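Coenzyme F420-dependent N(5),N(10)-methenyltetrahydromethanopterin reductase-related protein (Desulfurobacterium thermolithotrophum DSM 11699, PDB 6HUY) binds the iron-guanylylpyridinol cofactor and probably methenyl-tetrahydrofolate, being HmdII, a paralogue of the hydrogen-forming methylene-tetrahydromethanopterin dehydrogenase Hmd. Local coordinates at the interface of chains B and A. Coordinates in Å, arbitrary orientation; residue numbers count along the deposited sequence, not the author numbering. Chains: chain A, Coenzyme F420-dependent N(5),N(10)-methenyltetrahydromethanopterin reductase-related protein; chain B, Coenzyme F420-dependent N(5),N(10)-methenyltetrahydromethanopterin reductase-related protein.

Contact 1: the interface of chains B and A. Residues chain B 322-323, 326, 330; chain A 327, 339-340, 343.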
ATOM      1  N   MET B 322       0.551  -8.253  10.804  1.00 39.00           N
ATOM      2  CA  MET B 322       0.208  -8.703  12.146  1.00 39.21           C
ATOM      3  C   MET B 322      -0.916  -9.737  12.120  1.00 40.99           C
ATOM      4  O   MET B 322      -0.847 -10.759  12.817  1.00 40.15           O
ATOM      5  CB  MET B 322      -0.193  -7.503  12.999  1.00 37.91           C
ATOM      6  CG  MET B 322       0.975  -6.740  13.592  1.00 40.15           C
ATOM      7  SD  MET B 322       1.890  -5.728  12.409  1.00 42.13           S
ATOM      8  CE  MET B 322       3.238  -5.207  13.466  1.00 47.73           C
ATOM      9  N   LEU B 323      -1.959  -9.484  11.326  1.00 39.63           N
ATOM     10  CA  LEU B 323      -3.041 -10.448  11.195  1.00 38.40           C
ATOM     11  C   LEU B 323      -2.564 -11.731  10.533  1.00 35.83           C
ATOM     12  O   LEU B 323      -3.038 -12.813  10.890  1.00 33.95           O
ATOM     13  CB  LEU B 323      -4.198  -9.854  10.392  1.00 38.69           C
ATOM     14  CG  LEU B 323      -4.834  -8.571  10.909  1.00 41.77           C
ATOM     15  CD1 LEU B 323      -5.876  -8.067   9.883  1.00 44.38           C
ATOM     16  CD2 LEU B 323      -5.450  -8.781  12.243  1.00 42.21           C
ATOM     17  N   HIS B 326      -1.085 -13.889  13.255  1.00 37.28           N
ATOM     18  CA  HIS B 326      -2.163 -14.433  14.081  1.00 38.70           C
ATOM     19  C   HIS B 326      -2.883 -15.581  13.370  1.00 39.52           C
ATOM     20  O   HIS B 326      -3.230 -16.595  13.992  1.00 36.37           O
ATOM     21  CB  HIS B 326      -3.166 -13.333  14.433  1.00 40.02           C
ATOM     22  CG  HIS B 326      -2.699 -12.406  15.514  1.00 42.03           C
ATOM     23  ND1 HIS B 326      -2.540 -12.808  16.821  1.00 42.32           N
ATOM     24  CD2 HIS B 326      -2.361 -11.094  15.479  1.00 42.52           C
ATOM     25  CE1 HIS B 326      -2.118 -11.785  17.545  1.00 44.86           C
ATOM     26  NE2 HIS B 326      -2.001 -10.734  16.754  1.00 45.51           N
ATOM     27  N   LEU B 330      -3.106 -19.794  14.245  1.00 42.46           N
ATOM     28  CA  LEU B 330      -4.380 -20.480  14.430  1.00 44.23           C
ATOM     29  C   LEU B 330      -4.528 -21.689  13.508  1.00 44.90           C
ATOM     30  O   LEU B 330      -4.930 -22.770  13.956  1.00 48.82           O
ATOM     31  CB  LEU B 330      -5.538 -19.513  14.183  1.00 44.52           C
ATOM     32  CG  LEU B 330      -5.963 -18.652  15.359  1.00 49.81           C
ATOM     33  CD1 LEU B 330      -6.829 -17.497  14.860  1.00 51.83           C
ATOM     34  CD2 LEU B 330      -6.702 -19.481  16.353  1.00 51.35           C
TER
ATOM     35  N   MET A 327     -10.835 -14.559  10.203  1.00 47.75           N
ATOM     36  CA  MET A 327     -10.670 -14.620  11.645  1.00 49.54           C
ATOM     37  C   MET A 327     -12.010 -14.579  12.373  1.00 50.66           C
ATOM     38  O   MET A 327     -12.149 -15.181  13.445  1.00 50.19           O
ATOM     39  CB  MET A 327      -9.785 -13.469  12.086  1.00 52.16           C
ATOM     40  CG  MET A 327      -8.873 -13.829  13.215  1.00 60.09           C
ATOM     41  SD  MET A 327      -7.169 -13.949  12.678  1.00 62.45           S
ATOM     42  CE  MET A 327      -6.910 -12.217  12.328  1.00 60.27           C
ATOM     43  N   ILE A 339      -7.452  -9.390  19.346  1.00 41.93           N
ATOM     44  CA  ILE A 339      -6.402  -9.595  18.352  1.00 40.85           C
ATOM     45  C   ILE A 339      -6.175  -8.317  17.542  1.00 40.47           C
ATOM     46  O   ILE A 339      -5.030  -7.914  17.295  1.00 39.30           O
ATOM     47  CB  ILE A 339      -6.758 -10.799  17.453  1.00 39.96           C
ATOM     48  CG1 ILE A 339      -6.526 -12.106  18.222  1.00 42.58           C
ATOM     49  CG2 ILE A 339      -5.956 -10.796  16.157  1.00 37.56           C
ATOM     50  CD1 ILE A 339      -7.228 -13.303  17.600  1.00 44.34           C
ATOM     51  N   LEU A 340      -7.261  -7.663  17.117  1.00 38.39           N
ATOM     52  CA  LEU A 340      -7.128  -6.397  16.401  1.00 39.66           C
ATOM     53  C   LEU A 340      -6.440  -5.360  17.270  1.00 39.87           C
ATOM     54  O   LEU A 340      -5.581  -4.611  16.795  1.00 38.97           O
ATOM     55  CB  LEU A 340      -8.505  -5.895  15.961  1.00 41.80           C
ATOM     56  CG  LEU A 340      -9.292  -6.807  15.023  1.00 43.64           C
ATOM     57  CD1 LEU A 340     -10.693  -6.229  14.839  1.00 44.92           C
ATOM     58  CD2 LEU A 340      -8.568  -6.988  13.684  1.00 44.61           C
ATOM     59  N   SER A 343      -2.781  -6.111  17.495  1.00 40.82           N
ATOM     60  CA  SER A 343      -2.151  -5.837  16.209  1.00 43.10           C
ATOM     61  C   SER A 343      -1.894  -4.349  16.016  1.00 42.90           C
ATOM     62  O   SER A 343      -0.842  -3.965  15.486  1.00 43.30           O
ATOM     63  CB  SER A 343      -3.021  -6.372  15.074  1.00 41.74           C
ATOM     64  OG  SER A 343      -3.043  -7.793  15.076  1.00 41.37           O
TER
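B:His326 lies with one face of its imidazole over the branch methyl of A:Ile339, and this CH-pi contact forms the middle of a small helix-to-helix patch between the two chains. Helix 320-331 of chain B packs here against helices 320-330 and 333-354 of chain A, so these C-terminal helices are likely to contribute to holding the two copies together in the assembly. The methyl CG2 of A:Ile339 stands 3.6 Å above the plane of the B:His326 ring, offset toward the rim, so that it sits nearest CG and CD2. It can do so because CG2 is anti to the backbone N of A:Ile339, while the longer CG1 branch lies beside that N (chi1 -75°). A beta-branched residue suits the place, since it presents a methyl close to its own helix and lets the flat ring settle on it; the two side chains slide past each other in opposite directions.

The hydroxyl of A:Ser343 approaches the same imidazole at its CD2-NE2 side. Its OG lies 3.4 Å from CD2 of B:His326 and no closer to NE2, a contact without a hydrogen bond to the imidazole; the hydroxyl turns back to its own helix instead. Serine fits because it is small: CB of B:Met322 comes to 3.7 Å from CB of A:Ser343, which brings the helices near each other.

B:Leu323 adds the greasy flank. Its methyl CD2 meets the tip of A:Met327, with CE at 3.7 Å, and also touches a methyl of A:Leu340. The flexible thioether of A:Met327, its chain bent, turns its CE to B:Leu323, while its sulfur faces B:Leu330 more loosely. In the bond that A:Ser343 OG donates to A:Ile339 O, 3.0 Å long, the donor stands above the carbonyl plane, 38° out of it, at a C=O...donor angle of 141°.

Contact 2: the interface of chains B and A. Residues chain B 206, 208-209, 250, 255; chain A 216-217, 220, 239, 242-243.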
ATOM      1  N   GLY B 206       0.551  -3.866 -12.826  1.00 41.36           N
ATOM      2  CA  GLY B 206       0.495  -3.076 -11.616  1.00 39.49           C
ATOM      3  C   GLY B 206       1.808  -2.468 -11.191  1.00 40.56           C
ATOM      4  O   GLY B 206       1.832  -1.714 -10.211  1.00 40.22           O
ATOM      5  N   VAL B 208       3.005  -0.072 -12.359  1.00 41.63           N
ATOM      6  CA  VAL B 208       2.704   1.362 -12.350  1.00 43.20           C
ATOM      7  C   VAL B 208       2.344   1.825 -10.936  1.00 43.02           C
ATOM      8  O   VAL B 208       2.907   2.795 -10.417  1.00 42.90           O
ATOM      9  CB  VAL B 208       1.572   1.675 -13.348  1.00 43.45           C
ATOM     10  CG1 VAL B 208       1.143   3.145 -13.245  1.00 43.41           C
ATOM     11  CG2 VAL B 208       2.006   1.342 -14.775  1.00 43.25           C
ATOM     12  N   THR B 209       1.399   1.139 -10.290  1.00 42.81           N
ATOM     13  CA  THR B 209       1.023   1.530  -8.935  1.00 45.19           C
ATOM     14  C   THR B 209       2.138   1.224  -7.938  1.00 40.99           C
ATOM     15  O   THR B 209       2.360   1.987  -6.994  1.00 41.35           O
ATOM     16  CB  THR B 209      -0.280   0.841  -8.535  1.00 48.57           C
ATOM     17  OG1 THR B 209      -1.323   1.243  -9.438  1.00 51.69           O
ATOM     18  CG2 THR B 209      -0.685   1.280  -7.129  1.00 49.33           C
ATOM     19  N   VAL B 250      -9.834  -0.266  -1.551  1.00 36.05           N
ATOM     20  CA  VAL B 250      -9.985  -0.786  -2.908  1.00 39.25           C
ATOM     21  C   VAL B 250     -10.461  -2.235  -2.885  1.00 39.95           C
ATOM     22  O   VAL B 250     -11.365  -2.618  -3.639  1.00 39.16           O
ATOM     23  CB  VAL B 250      -8.675  -0.645  -3.693  1.00 38.03           C
ATOM     24  CG1 VAL B 250      -8.811  -1.343  -5.044  1.00 40.22           C
ATOM     25  CG2 VAL B 250      -8.321   0.817  -3.870  1.00 38.60           C
ATOM     26  N   LEU B 255     -12.727   0.921  -6.499  1.00 44.74           N
ATOM     27  CA  LEU B 255     -12.302   2.288  -6.783  1.00 45.76           C
ATOM     28  C   LEU B 255     -13.420   3.291  -6.528  1.00 46.32           C
ATOM     29  O   LEU B 255     -13.150   4.430  -6.125  1.00 46.75           O
ATOM     30  CB  LEU B 255     -11.826   2.416  -8.231  1.00 46.89           C
ATOM     31  CG  LEU B 255     -10.455   1.813  -8.544  1.00 47.27           C
ATOM     32  CD1 LEU B 255     -10.206   1.772 -10.045  1.00 48.78           C
ATOM     33  CD2 LEU B 255      -9.362   2.605  -7.834  1.00 45.82           C
TER
ATOM     34  N   GLY A 216      -1.631   7.932  -8.495  1.00 39.72           N
ATOM     35  CA  GLY A 216      -0.965   6.888  -9.260  1.00 39.15           C
ATOM     36  C   GLY A 216      -1.897   5.736  -9.585  1.00 38.90           C
ATOM     37  O   GLY A 216      -1.870   5.188 -10.689  1.00 38.31           O
ATOM     38  N   ALA A 217      -2.726   5.348  -8.617  1.00 40.10           N
ATOM     39  CA  ALA A 217      -3.744   4.338  -8.865  1.00 39.24           C
ATOM     40  C   ALA A 217      -4.683   4.776  -9.981  1.00 41.76           C
ATOM     41  O   ALA A 217      -5.007   3.986 -10.876  1.00 43.87           O
ATOM     42  CB  ALA A 217      -4.516   4.062  -7.570  1.00 35.76           C
ATOM     43  N   TYR A 220      -2.845   4.536 -13.439  1.00 44.26           N
ATOM     44  CA  TYR A 220      -2.876   3.141 -13.854  1.00 44.15           C
ATOM     45  C   TYR A 220      -4.266   2.740 -14.341  1.00 46.33           C
ATOM     46  O   TYR A 220      -4.405   2.081 -15.380  1.00 47.24           O
ATOM     47  CB  TYR A 220      -2.427   2.251 -12.695  1.00 43.65           C
ATOM     48  CG  TYR A 220      -2.734   0.795 -12.900  1.00 43.96           C
ATOM     49  CD1 TYR A 220      -2.219   0.105 -13.981  1.00 47.14           C
ATOM     50  CD2 TYR A 220      -3.552   0.114 -12.019  1.00 42.73           C
ATOM     51  CE1 TYR A 220      -2.515  -1.231 -14.181  1.00 47.14           C
ATOM     52  CE2 TYR A 220      -3.857  -1.206 -12.214  1.00 43.29           C
ATOM     53  CZ  TYR A 220      -3.337  -1.874 -13.292  1.00 45.04           C
ATOM     54  OH  TYR A 220      -3.637  -3.196 -13.486  1.00 46.36           O
ATOM     55  N   ILE A 239      -4.129  -2.747  -8.144  1.00 39.77           N
ATOM     56  CA  ILE A 239      -3.980  -1.567  -7.305  1.00 39.50           C
ATOM     57  C   ILE A 239      -3.893  -1.981  -5.848  1.00 38.10           C
ATOM     58  O   ILE A 239      -2.999  -1.552  -5.113  1.00 33.76           O
ATOM     59  CB  ILE A 239      -5.144  -0.588  -7.541  1.00 39.49           C
ATOM     60  CG1 ILE A 239      -4.991   0.112  -8.891  1.00 42.10           C
ATOM     61  CG2 ILE A 239      -5.225   0.446  -6.428  1.00 36.52           C
ATOM     62  CD1 ILE A 239      -6.285   0.779  -9.373  1.00 42.14           C
ATOM     63  N   SER A 242      -0.527  -3.844  -5.006  1.00 35.99           N
ATOM     64  CA  SER A 242       0.637  -2.961  -4.973  1.00 36.79           C
ATOM     65  C   SER A 242       0.725  -2.214  -3.653  1.00 37.29           C
ATOM     66  O   SER A 242       1.788  -2.155  -3.026  1.00 37.01           O
ATOM     67  CB  SER A 242       0.586  -1.955  -6.130  1.00 36.59           C
ATOM     68  OG  SER A 242       0.608  -2.617  -7.376  1.00 37.83           O
ATOM     69  N   LEU A 243      -0.387  -1.614  -3.226  1.00 38.65           N
ATOM     70  CA  LEU A 243      -0.356  -0.746  -2.058  1.00 40.91           C
ATOM     71  C   LEU A 243      -0.287  -1.549  -0.768  1.00 38.56           C
ATOM     72  O   LEU A 243       0.375  -1.124   0.186  1.00 36.33           O
ATOM     73  CB  LEU A 243      -1.578   0.178  -2.059  1.00 40.95           C
ATOM     74  CG  LEU A 243      -1.770   1.016  -3.331  1.00 42.27           C
ATOM     75  CD1 LEU A 243      -3.024   1.875  -3.224  1.00 42.29           C
ATOM     76  CD2 LEU A 243      -0.559   1.905  -3.613  1.00 43.05           C
TER
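This is a mainly apolar helix-packing interface in which the start of helix 207-228 of chain B enters between helices 207-228 and 232-262 of chain A, joining the two copies in the deposited assembly. B:Thr209 is its central residue, and its two branches part. With OG1 beside the backbone N (chi1 -61°), the methyl CG2 is left anti to that N and points to A:Leu243, whose CD2 lies 3.6 Å from it. OG1 turns the other way, 3.6 Å from CB of A:Tyr220. Threonine suits the place because its compact methyl packs on A:Leu243 and the A:Ser242 CB while its small hydroxyl fits against the A:Tyr220 side chain.

Beside it, CG1 of B:Val208 rests on CB of A:Tyr220 at 3.7 Å. CG1 of A:Ile239 meets the phenol ring at one edge; B:Gly206, with no side chain to intervene, holds its CA loosely over one face, 4.3 Å above the plane. The branched A:Ile239 serves two chain B residues: its CD1 reaches CD2 of B:Leu255 at 3.9 Å, and its CG2 meets a methyl of B:Val250. Among these apolar contacts, OG of A:Ser242 gives a weak hydrogen bond to the carbonyl O of B:Gly206, 3.2 Å away. Together these contacts appear to fix the helical regions of the two chains against each other, consistent with a dimer.

The centres of contact 1 and contact 2 lie about 26 Å apart, and they have no residue or helix in common. Contact 2 draws on helices 207-228 and 232-262 of both chains, whereas contact 1 uses helix 320-331 of chain B with helices 320-330 and 333-354 of chain A, much nearer the C-termini. The same pair of chains is therefore held at two separated points, which should resist rotation of one subunit on the other more than either patch could alone. Both are mostly apolar, as expected of a lasting association, although the structure alone does not prove the dimer in solution.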